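Local coordinates for regulatory protein SdiA (Escherichia coli, PDB 4LFU) that senses acyl-homoserine lactone autoinducers as a LuxR-type receptor, binds DNA and activates transcription, including that of the ftsQAZ cell-division genes, at residues 14-19 / 27-32; 61-66 / 134-139; 186-191 / 228-233. One frame throughout, in Å; residues are numbered along the deposited sequence.

Contact 1: 14-19 / 27-32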
loop_
_atom_site.group_PDB
_atom_site.type_symbol
_atom_site.label_atom_id
_atom_site.label_comp_id
_atom_site.label_asym_id
_atom_site.label_seq_id
_atom_site.Cartn_x
_atom_site.Cartn_y
_atom_site.Cartn_z
ATOM N N LEU A 14 -0.324 -15.851 13.547
ATOM C CA LEU A 14 -0.329 -16.115 12.104
ATOM C C LEU A 14 -1.100 -17.381 11.803
ATOM O O LEU A 14 -1.928 -17.416 10.892
ATOM C CB LEU A 14 1.099 -16.235 11.562
ATOM C CG LEU A 14 1.887 -14.931 11.636
ATOM C CD1 LEU A 14 3.347 -15.137 11.277
ATOM C CD2 LEU A 14 1.240 -13.881 10.737
ATOM N N LEU A 15 -0.845 -18.423 12.585
ATOM C CA LEU A 15 -1.525 -19.690 12.371
ATOM C C LEU A 15 -3.021 -19.583 12.659
ATOM O O LEU A 15 -3.829 -20.063 11.863
ATOM C CB LEU A 15 -0.856 -20.821 13.167
ATOM C CG LEU A 15 0.285 -21.530 12.423
ATOM C CD1 LEU A 15 1.257 -22.260 13.389
ATOM C CD2 LEU A 15 -0.278 -22.505 11.343
ATOM N N ARG A 16 -3.384 -18.942 13.771
ATOM C CA ARG A 16 -4.793 -18.718 14.103
ATOM C C ARG A 16 -5.562 -17.973 13.027
ATOM O O ARG A 16 -6.657 -18.364 12.695
ATOM C CB ARG A 16 -4.946 -17.994 15.437
ATOM C CG ARG A 16 -5.318 -18.896 16.588
ATOM C CD ARG A 16 -5.669 -18.076 17.800
ATOM N NE ARG A 16 -4.971 -18.586 18.974
ATOM C CZ ARG A 16 -4.750 -17.889 20.084
ATOM N NH1 ARG A 16 -5.167 -16.629 20.184
ATOM N NH2 ARG A 16 -4.096 -18.456 21.095
ATOM N N PHE A 17 -4.997 -16.905 12.475
ATOM C CA PHE A 17 -5.680 -16.151 11.407
ATOM C C PHE A 17 -5.673 -16.873 10.068
ATOM O O PHE A 17 -6.613 -16.728 9.278
ATOM C CB PHE A 17 -5.108 -14.743 11.255
ATOM C CG PHE A 17 -5.578 -13.779 12.309
ATOM C CD1 PHE A 17 -6.870 -13.236 12.254
ATOM C CD2 PHE A 17 -4.738 -13.407 13.358
ATOM C CE1 PHE A 17 -7.307 -12.346 13.214
ATOM C CE2 PHE A 17 -5.170 -12.510 14.322
ATOM C CZ PHE A 17 -6.460 -11.976 14.248
ATOM N N GLN A 18 -4.614 -17.637 9.817
ATOM C CA GLN A 18 -4.549 -18.520 8.643
ATOM C C GLN A 18 -5.721 -19.512 8.614
ATOM O O GLN A 18 -6.359 -19.701 7.581
ATOM C CB GLN A 18 -3.229 -19.308 8.619
ATOM C CG GLN A 18 -2.067 -18.682 7.829
ATOM C CD GLN A 18 -0.715 -19.394 8.095
ATOM O OE1 GLN A 18 0.333 -18.746 8.202
ATOM N NE2 GLN A 18 -0.751 -20.733 8.219
ATOM N N ARG A 19 -6.012 -20.122 9.757
ATOM C CA ARG A 19 -6.984 -21.208 9.819
ATOM C C ARG A 19 -8.464 -20.769 9.931
ATOM O O ARG A 19 -9.364 -21.599 9.841
ATOM C CB ARG A 19 -6.577 -22.216 10.917
ATOM C CG ARG A 19 -7.493 -22.305 12.146
ATOM C CD ARG A 19 -7.028 -21.421 13.296
ATOM N NE ARG A 19 -8.081 -20.893 14.193
ATOM C CZ ARG A 19 -9.404 -20.867 13.963
ATOM N NH1 ARG A 19 -9.931 -21.351 12.837
ATOM N NH2 ARG A 19 -10.219 -20.342 14.880
ATOM N N TYR A 27 -13.391 -11.483 13.978
ATOM C CA TYR A 27 -13.857 -10.475 14.937
ATOM C C TYR A 27 -13.755 -10.934 16.381
ATOM O O TYR A 27 -13.308 -10.180 17.240
ATOM C CB TYR A 27 -15.265 -9.996 14.616
ATOM C CG TYR A 27 -15.368 -9.363 13.260
ATOM C CD1 TYR A 27 -14.473 -8.375 12.858
ATOM C CD2 TYR A 27 -16.365 -9.734 12.386
ATOM C CE1 TYR A 27 -14.573 -7.782 11.590
ATOM C CE2 TYR A 27 -16.473 -9.161 11.130
ATOM C CZ TYR A 27 -15.575 -8.188 10.738
ATOM O OH TYR A 27 -15.696 -7.614 9.481
ATOM N N HIS A 28 -14.111 -12.187 16.630
ATOM C CA HIS A 28 -14.019 -12.743 17.975
ATOM C C HIS A 28 -12.583 -12.768 18.500
ATOM O O HIS A 28 -12.344 -12.463 19.671
ATOM C CB HIS A 28 -14.658 -14.142 18.042
ATOM C CG HIS A 28 -14.593 -14.752 19.406
ATOM N ND1 HIS A 28 -13.670 -15.723 19.745
ATOM C CD2 HIS A 28 -15.305 -14.496 20.532
ATOM C CE1 HIS A 28 -13.828 -16.047 21.019
ATOM N NE2 HIS A 28 -14.812 -15.317 21.518
ATOM N N GLU A 29 -11.632 -13.126 17.633
ATOM C CA GLU A 29 -10.211 -13.140 17.981
ATOM C C GLU A 29 -9.666 -11.745 18.269
ATOM O O GLU A 29 -8.850 -11.583 19.174
ATOM C CB GLU A 29 -9.387 -13.833 16.885
ATOM C CG GLU A 29 -7.898 -14.090 17.223
ATOM C CD GLU A 29 -7.694 -14.893 18.514
ATOM O OE1 GLU A 29 -8.435 -15.882 18.733
ATOM O OE2 GLU A 29 -6.792 -14.539 19.314
ATOM N N ILE A 30 -10.109 -10.739 17.505
ATOM C CA ILE A 30 -9.711 -9.347 17.761
ATOM C C ILE A 30 -10.250 -8.873 19.106
ATOM O O ILE A 30 -9.516 -8.251 19.873
ATOM C CB ILE A 30 -10.161 -8.365 16.664
ATOM C CG1 ILE A 30 -9.348 -8.587 15.381
ATOM C CG2 ILE A 30 -10.049 -6.906 17.166
ATOM C CD1 ILE A 30 -10.037 -8.023 14.135
ATOM N N GLU A 31 -11.515 -9.200 19.388
ATOM C CA GLU A 31 -12.123 -8.913 20.700
ATOM C C GLU A 31 -11.340 -9.540 21.867
ATOM O O GLU A 31 -11.002 -8.854 22.831
ATOM C CB GLU A 31 -13.596 -9.331 20.750
ATOM C CG GLU A 31 -14.259 -8.930 22.073
ATOM C CD GLU A 31 -15.748 -9.218 22.114
ATOM O OE1 GLU A 31 -16.519 -8.276 22.418
ATOM O OE2 GLU A 31 -16.149 -10.382 21.837
ATOM N N LEU A 32 -11.027 -10.829 21.749
ATOM C CA LEU A 32 -10.187 -11.531 22.733
ATOM C C LEU A 32 -8.805 -10.906 22.936
ATOM O O LEU A 32 -8.352 -10.770 24.073
ATOM C CB LEU A 32 -10.059 -13.008 22.361
ATOM C CG LEU A 32 -9.797 -14.059 23.448
ATOM C CD1 LEU A 32 -8.390 -14.690 23.325
ATOM C CD2 LEU A 32 -10.093 -13.556 24.897
#
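R16 and E29 cross at about a right angle between two consecutive helices, and R16 NH1 donates to E29 OE2 over 2.8 Å in a salt bridge. The N-H...O angle is 132°, so the bond is bent. OE2 lies at the edge of the guanidinium, close to its plane, yet NH1 approaches the carboxylate from 43° above the carboxylate plane; this is a one-point contact and not a flat bidentate pair. The second carboxylate oxygen sits over the aliphatic part of the arginine, OE1 being 3.7 Å from R16 CD. Lower on the same glutamate, E29 CG rests 3.9 Å from F17 CZ, and the phenyl ring stands almost perpendicular to the carboxylate. The methylene thus meets the ring while the oxygens turn toward the arginine. That division follows from a bend at chi2 of E29 (56°), which folds the carboxylate away from the extended line.

Helices 6-19 and 23-36, joined by a short turn, pack together on the outer helical layer of the autoinducer-binding domain, whose GAF-related fold sets helices against an antiparallel sheet. The backbones are well separated here, the closest CA pair, F17 and E29, being 8.5 Å apart, so long side chains bridge the gap. In the second shell, Q33 NE2 also hydrogen-bonds E29 OE2, giving that oxygen of a buried glutamate two donors. E160 and S161 of helix 147-167 pack against F17, and V26 of helix 23-36 touches the same side chain. Nearer the turn, R19 NH1 forms a separate salt bridge with E25.

Contact 2: 61-66 / 134-139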
loop_
_atom_site.group_PDB
_atom_site.type_symbol
_atom_site.label_atom_id
_atom_site.label_comp_id
_atom_site.label_asym_id
_atom_site.label_seq_id
_atom_site.Cartn_x
_atom_site.Cartn_y
_atom_site.Cartn_z
ATOM N N THR A 61 -17.443 -3.337 14.939
ATOM C CA THR A 61 -17.059 -2.891 16.256
ATOM C C THR A 61 -17.853 -3.645 17.313
ATOM O O THR A 61 -18.915 -4.208 17.002
ATOM C CB THR A 61 -17.211 -1.329 16.355
ATOM O OG1 THR A 61 -16.637 -0.871 17.580
ATOM C CG2 THR A 61 -18.647 -0.902 16.296
ATOM N N ASN A 62 -17.340 -3.687 18.548
ATOM C CA ASN A 62 -18.181 -4.105 19.687
ATOM C C ASN A 62 -18.636 -2.940 20.599
ATOM O O ASN A 62 -19.121 -3.160 21.704
ATOM C CB ASN A 62 -17.531 -5.218 20.506
ATOM C CG ASN A 62 -16.278 -4.763 21.224
ATOM O OD1 ASN A 62 -15.766 -5.459 22.098
ATOM N ND2 ASN A 62 -15.771 -3.610 20.855
ATOM N N TYR A 63 -18.474 -1.710 20.125
ATOM C CA TYR A 63 -19.051 -0.553 20.792
ATOM C C TYR A 63 -20.564 -0.698 20.888
ATOM O O TYR A 63 -21.206 -1.258 19.970
ATOM C CB TYR A 63 -18.753 0.716 20.024
ATOM C CG TYR A 63 -17.369 1.296 20.220
ATOM C CD1 TYR A 63 -16.525 1.500 19.124
ATOM C CD2 TYR A 63 -16.913 1.671 21.482
ATOM C CE1 TYR A 63 -15.257 2.060 19.281
ATOM C CE2 TYR A 63 -15.663 2.228 21.652
ATOM C CZ TYR A 63 -14.831 2.408 20.542
ATOM O OH TYR A 63 -13.578 2.943 20.693
ATOM N N PRO A 64 -21.156 -0.186 21.992
ATOM C CA PRO A 64 -22.623 -0.276 22.079
ATOM C C PRO A 64 -23.247 0.370 20.839
ATOM O O PRO A 64 -22.711 1.359 20.302
ATOM C CB PRO A 64 -22.957 0.514 23.348
ATOM C CG PRO A 64 -21.700 0.455 24.182
ATOM C CD PRO A 64 -20.561 0.484 23.162
ATOM N N GLU A 65 -24.340 -0.217 20.368
ATOM C CA GLU A 65 -25.092 0.327 19.232
ATOM C C GLU A 65 -25.489 1.799 19.353
ATOM O O GLU A 65 -25.522 2.505 18.359
ATOM C CB GLU A 65 -26.331 -0.526 18.925
ATOM C CG GLU A 65 -26.783 -0.354 17.461
ATOM C CD GLU A 65 -28.062 -1.112 17.112
ATOM O OE1 GLU A 65 -28.317 -2.185 17.718
ATOM O OE2 GLU A 65 -28.819 -0.621 16.233
ATOM N N ALA A 66 -25.797 2.270 20.558
ATOM C CA ALA A 66 -26.207 3.679 20.732
ATOM C C ALA A 66 -25.090 4.678 20.438
ATOM O O ALA A 66 -25.353 5.784 19.939
ATOM C CB ALA A 66 -26.785 3.908 22.122
ATOM N N SER A 134 -8.630 0.026 16.080
ATOM C CA SER A 134 -8.599 0.817 17.312
ATOM C C SER A 134 -8.947 -0.044 18.490
ATOM O O SER A 134 -9.828 -0.875 18.392
ATOM C CB SER A 134 -9.628 1.918 17.247
ATOM O OG SER A 134 -9.178 2.968 16.435
ATOM N N PHE A 135 -8.229 0.135 19.591
ATOM C CA PHE A 135 -8.639 -0.400 20.898
ATOM C C PHE A 135 -8.941 0.771 21.824
ATOM O O PHE A 135 -8.267 1.791 21.775
ATOM C CB PHE A 135 -7.531 -1.239 21.541
ATOM C CG PHE A 135 -7.222 -2.540 20.823
ATOM C CD1 PHE A 135 -8.196 -3.214 20.090
ATOM C CD2 PHE A 135 -5.954 -3.105 20.918
ATOM C CE1 PHE A 135 -7.909 -4.407 19.443
ATOM C CE2 PHE A 135 -5.669 -4.319 20.290
ATOM C CZ PHE A 135 -6.654 -4.962 19.550
ATOM N N SER A 136 -9.955 0.637 22.667
ATOM C CA SER A 136 -10.259 1.703 23.622
ATOM C C SER A 136 -10.652 1.166 24.987
ATOM O O SER A 136 -11.029 0.030 25.126
ATOM C CB SER A 136 -11.321 2.670 23.084
ATOM O OG SER A 136 -12.551 2.012 22.899
ATOM N N ARG A 137 -10.567 2.026 25.980
ATOM C CA ARG A 137 -10.712 1.649 27.362
ATOM C C ARG A 137 -11.419 2.775 28.119
ATOM O O ARG A 137 -11.173 3.981 27.873
ATOM C CB ARG A 137 -9.317 1.412 27.938
ATOM C CG ARG A 137 -9.298 0.700 29.241
ATOM C CD ARG A 137 -7.946 0.074 29.491
ATOM N NE ARG A 137 -6.848 1.015 29.370
ATOM C CZ ARG A 137 -5.632 0.686 28.938
ATOM N NH1 ARG A 137 -4.685 1.615 28.863
ATOM N NH2 ARG A 137 -5.357 -0.567 28.572
ATOM N N CYS A 138 -12.281 2.368 29.047
ATOM C CA CYS A 138 -13.006 3.300 29.906
ATOM C C CYS A 138 -12.219 3.712 31.139
ATOM O O CYS A 138 -12.667 4.573 31.889
ATOM C CB CYS A 138 -14.354 2.708 30.321
ATOM S SG CYS A 138 -15.451 2.378 28.916
ATOM N N SER A 139 -11.052 3.105 31.343
ATOM C CA SER A 139 -10.248 3.331 32.544
ATOM C C SER A 139 -9.012 4.171 32.259
ATOM O O SER A 139 -8.249 3.901 31.337
ATOM C CB SER A 139 -9.854 2.003 33.205
ATOM O OG SER A 139 -8.715 2.174 34.042
#
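Y63 and S136 lie on backbones that stay apart, their CA atoms 9.5 Å from each other, with Y63 in an extended conformation just after strand 57-61 and S136 near the end of strand 130-137. The gap is spanned by the tyrosine, whose hydroxyl forms the one direct link: Y63 OH and S136 OG are 2.6 Å apart, a short hydrogen bond in which either oxygen could be the donor. Both ends have sound hydroxyl geometry, the angle from Y63 CZ through Y63 OH to S136 OG being 108° and that from S136 CB through S136 OG to Y63 OH 107°. The serine oxygen approaches from the CE2 side of the ring, 3.4 Å from Y63 CE2, and lies 1.5 Å out of the ring plane, so the approach is oblique. On the strand, S136 has its OG between the backbone N and the carbonyl carbon (chi1 64°), a rotamer that carries the oxygen toward the tyrosine hydroxyl. The serine's own backbone is fixed by hydrogen bonds to D40 and Y41.

Y41 also fixes the tyrosine, since the two rings stack, and V68 of helix 65-73 touches Y63 too. The Y63 side chain therefore reaches from the edge of the sheet over strand 41-47 to the central strand 130-137. Side chains alternate along that strand: S134 and S136 face the Y63 side, where S134 OG bonds T120 OG1, whereas F135 points the other way and packs on I30 and A34 of helix 23-36. A tetraethylene glycol molecule, probably from the crystallisation liquor, lies about 4 Å from the Y63 side chain. The position of Y63 on this face of the sheet is consistent with the wall of the autoinducer pocket of LuxR-type receptors, which lies between the antiparallel sheet and the helices on one of its faces.

Contact 3: 186-191 / 228-233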
loop_
_atom_site.group_PDB
_atom_site.type_symbol
_atom_site.label_atom_id
_atom_site.label_comp_id
_atom_site.label_asym_id
_atom_site.label_seq_id
_atom_site.Cartn_x
_atom_site.Cartn_y
_atom_site.Cartn_z
ATOM N N GLU A 186 -4.922 -4.757 -21.134
ATOM C CA GLU A 186 -3.931 -4.144 -22.035
ATOM C C GLU A 186 -4.428 -2.840 -22.670
ATOM O O GLU A 186 -3.734 -1.834 -22.649
ATOM C CB GLU A 186 -3.479 -5.148 -23.102
ATOM C CG GLU A 186 -2.602 -4.551 -24.211
ATOM C CD GLU A 186 -2.108 -5.613 -25.187
ATOM O OE1 GLU A 186 -2.949 -6.385 -25.692
ATOM O OE2 GLU A 186 -0.878 -5.695 -25.436
ATOM N N ILE A 187 -5.619 -2.872 -23.256
ATOM C CA ILE A 187 -6.301 -1.663 -23.735
ATOM C C ILE A 187 -6.520 -0.599 -22.632
ATOM O O ILE A 187 -6.356 0.586 -22.873
ATOM C CB ILE A 187 -7.628 -2.024 -24.477
ATOM C CG1 ILE A 187 -7.300 -2.588 -25.879
ATOM C CG2 ILE A 187 -8.585 -0.783 -24.603
ATOM C CD1 ILE A 187 -8.370 -3.465 -26.471
ATOM N N LEU A 188 -6.868 -1.041 -21.421
ATOM C CA LEU A 188 -7.062 -0.143 -20.290
ATOM C C LEU A 188 -5.793 0.623 -19.951
ATOM O O LEU A 188 -5.827 1.836 -19.787
ATOM C CB LEU A 188 -7.583 -0.909 -19.084
ATOM C CG LEU A 188 -8.513 -0.058 -18.220
ATOM C CD1 LEU A 188 -9.670 0.566 -19.053
ATOM C CD2 LEU A 188 -9.013 -0.920 -17.075
ATOM N N ARG A 189 -4.673 -0.090 -19.897
ATOM C CA ARG A 189 -3.349 0.517 -19.686
ATOM C C ARG A 189 -2.969 1.623 -20.653
ATOM O O ARG A 189 -2.398 2.640 -20.240
ATOM C CB ARG A 189 -2.258 -0.556 -19.659
ATOM C CG ARG A 189 -2.306 -1.419 -18.395
ATOM C CD ARG A 189 -1.002 -2.224 -18.220
ATOM N NE ARG A 189 -0.831 -3.211 -19.295
ATOM C CZ ARG A 189 -1.405 -4.412 -19.309
ATOM N NH1 ARG A 189 -2.191 -4.806 -18.302
ATOM N NH2 ARG A 189 -1.178 -5.226 -20.324
ATOM N N TRP A 190 -3.267 1.432 -21.937
ATOM C CA TRP A 190 -2.998 2.464 -22.945
ATOM C C TRP A 190 -3.957 3.640 -22.786
ATOM O O TRP A 190 -3.589 4.789 -23.073
ATOM C CB TRP A 190 -3.025 1.898 -24.397
ATOM C CG TRP A 190 -1.833 1.050 -24.701
ATOM C CD1 TRP A 190 -1.806 -0.310 -24.788
ATOM C CD2 TRP A 190 -0.476 1.493 -24.904
ATOM N NE1 TRP A 190 -0.526 -0.747 -25.041
ATOM C CE2 TRP A 190 0.310 0.335 -25.114
ATOM C CE3 TRP A 190 0.149 2.754 -24.933
ATOM C CZ2 TRP A 190 1.691 0.395 -25.354
ATOM C CZ3 TRP A 190 1.524 2.819 -25.171
ATOM C CH2 TRP A 190 2.283 1.645 -25.375
ATOM N N THR A 191 -5.175 3.339 -22.335
ATOM C CA THR A 191 -6.177 4.369 -22.014
ATOM C C THR A 191 -5.701 5.310 -20.879
ATOM O O THR A 191 -5.757 6.552 -20.993
ATOM C CB THR A 191 -7.540 3.709 -21.697
ATOM O OG1 THR A 191 -7.974 3.011 -22.865
ATOM C CG2 THR A 191 -8.619 4.758 -21.293
ATOM N N THR A 228 -12.947 6.493 -18.791
ATOM C CA THR A 228 -12.197 7.237 -17.757
ATOM C C THR A 228 -12.443 6.666 -16.389
ATOM O O THR A 228 -11.485 6.445 -15.649
ATOM C CB THR A 228 -12.513 8.765 -17.729
ATOM O OG1 THR A 228 -12.419 9.303 -19.054
ATOM C CG2 THR A 228 -11.520 9.504 -16.805
ATOM N N GLN A 229 -13.718 6.435 -16.066
ATOM C CA GLN A 229 -14.108 5.809 -14.796
ATOM C C GLN A 229 -13.545 4.386 -14.687
ATOM O O GLN A 229 -13.085 3.973 -13.619
ATOM C CB GLN A 229 -15.648 5.795 -14.569
ATOM C CG GLN A 229 -15.960 5.167 -13.188
ATOM C CD GLN A 229 -17.418 4.858 -12.911
ATOM O OE1 GLN A 229 -18.196 5.745 -12.589
ATOM N NE2 GLN A 229 -17.779 3.574 -12.970
ATOM N N VAL A 230 -13.573 3.638 -15.793
ATOM C CA VAL A 230 -12.995 2.271 -15.786
ATOM C C VAL A 230 -11.497 2.289 -15.522
ATOM O O VAL A 230 -10.999 1.582 -14.635
ATOM C CB VAL A 230 -13.258 1.508 -17.086
ATOM C CG1 VAL A 230 -12.696 0.084 -16.972
ATOM C CG2 VAL A 230 -14.716 1.484 -17.375
ATOM N N ALA A 231 -10.781 3.111 -16.278
ATOM C CA ALA A 231 -9.344 3.241 -16.103
ATOM C C ALA A 231 -8.968 3.751 -14.705
ATOM O O ALA A 231 -8.022 3.255 -14.094
ATOM C CB ALA A 231 -8.760 4.146 -17.198
ATOM N N CYS A 232 -9.699 4.745 -14.195
ATOM C CA CYS A 232 -9.396 5.311 -12.857
ATOM C C CYS A 232 -9.671 4.351 -11.733
ATOM O O CYS A 232 -8.905 4.286 -10.807
ATOM C CB CYS A 232 -10.167 6.601 -12.614
ATOM S SG CYS A 232 -9.534 7.917 -13.608
ATOM N N TYR A 233 -10.773 3.611 -11.820
ATOM C CA TYR A 233 -11.077 2.564 -10.841
ATOM C C TYR A 233 -10.019 1.450 -10.828
ATOM O O TYR A 233 -9.532 1.043 -9.757
ATOM C CB TYR A 233 -12.482 2.001 -11.075
ATOM C CG TYR A 233 -13.580 2.764 -10.352
ATOM C CD1 TYR A 233 -13.753 4.128 -10.541
ATOM C CD2 TYR A 233 -14.450 2.109 -9.474
ATOM C CE1 TYR A 233 -14.772 4.825 -9.890
ATOM C CE2 TYR A 233 -15.478 2.805 -8.802
ATOM C CZ TYR A 233 -15.627 4.157 -9.021
ATOM O OH TYR A 233 -16.637 4.839 -8.381
#
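L188 and T191 meet V230 and A231, and no aromatic or guanidinium group lies between them; the flat groups stand around this mostly apolar patch. The R189 guanidinium has E186 CA over one face, 3.4 Å above its plane and displaced toward the rim. W190 turns to I200 and I203 of helix 197-204, while the Y233 ring meets that of F52 with the planes roughly perpendicular. One flat group lies just behind the contact: the I187 carbonyl, whose oxygen accepts from T191 N and T191 OG1 on opposite faces of its plane. The OG1 bond is 2.9 Å long and comes from 37° out of that plane.

At the core, L188 spreads both methyls over V230: CD1 is 3.7 Å and CD2 3.8 Å from V230 CG1, and the two side chains cross at about a right angle. L188 CD1 also lies 4.1 Å from A231 CB. T191 adds its methyl, CG2 being 4.1 Å from the same A231 CB; with OG1 beside the backbone N and bound to I187 O, CG2 stands anti to that N and faces helix 227-237.

These are the first and last helices of the LuxR-type helix-turn-helix domain, and they flank, in sequence, the predicted DNA-binding motif at 197-216. Their local axes approach to 9.4 Å with a signed crossing angle of -98°. The small A231 permits a close backbone approach, A231 CA lying 5.8 Å from L188 CA. M218 of helix 208-222 also packs on L188, and Q215 NE2 hydrogen-bonds T191 OG1. Helix 227-237 also meets the second subunit: T228 packs on T228 of that subunit, A231 on its C232, and Y233 OH hydrogen-bonds its E193.

Contacts 1 and 2 belong to the autoinducer-binding domain and lie on the two faces of its sheet, with centres 19 Å apart. They touch through I30 CG2 and F135 CE1 at 4.0 Å, so the helical layer of contact 1 backs the strand that carries S136. Contact 2 lies on the face of the sheet where LuxR-type receptors hold their autoinducer, and where a tetraethylene glycol, probably from the crystallisation liquor, is bound. Contact 3 lies in the DNA-binding domain, across the chain's centre from both: its centre is 37 Å from that of contact 1 and 42 Å from that of contact 2, with nearest atoms about 21 and 25 Å apart.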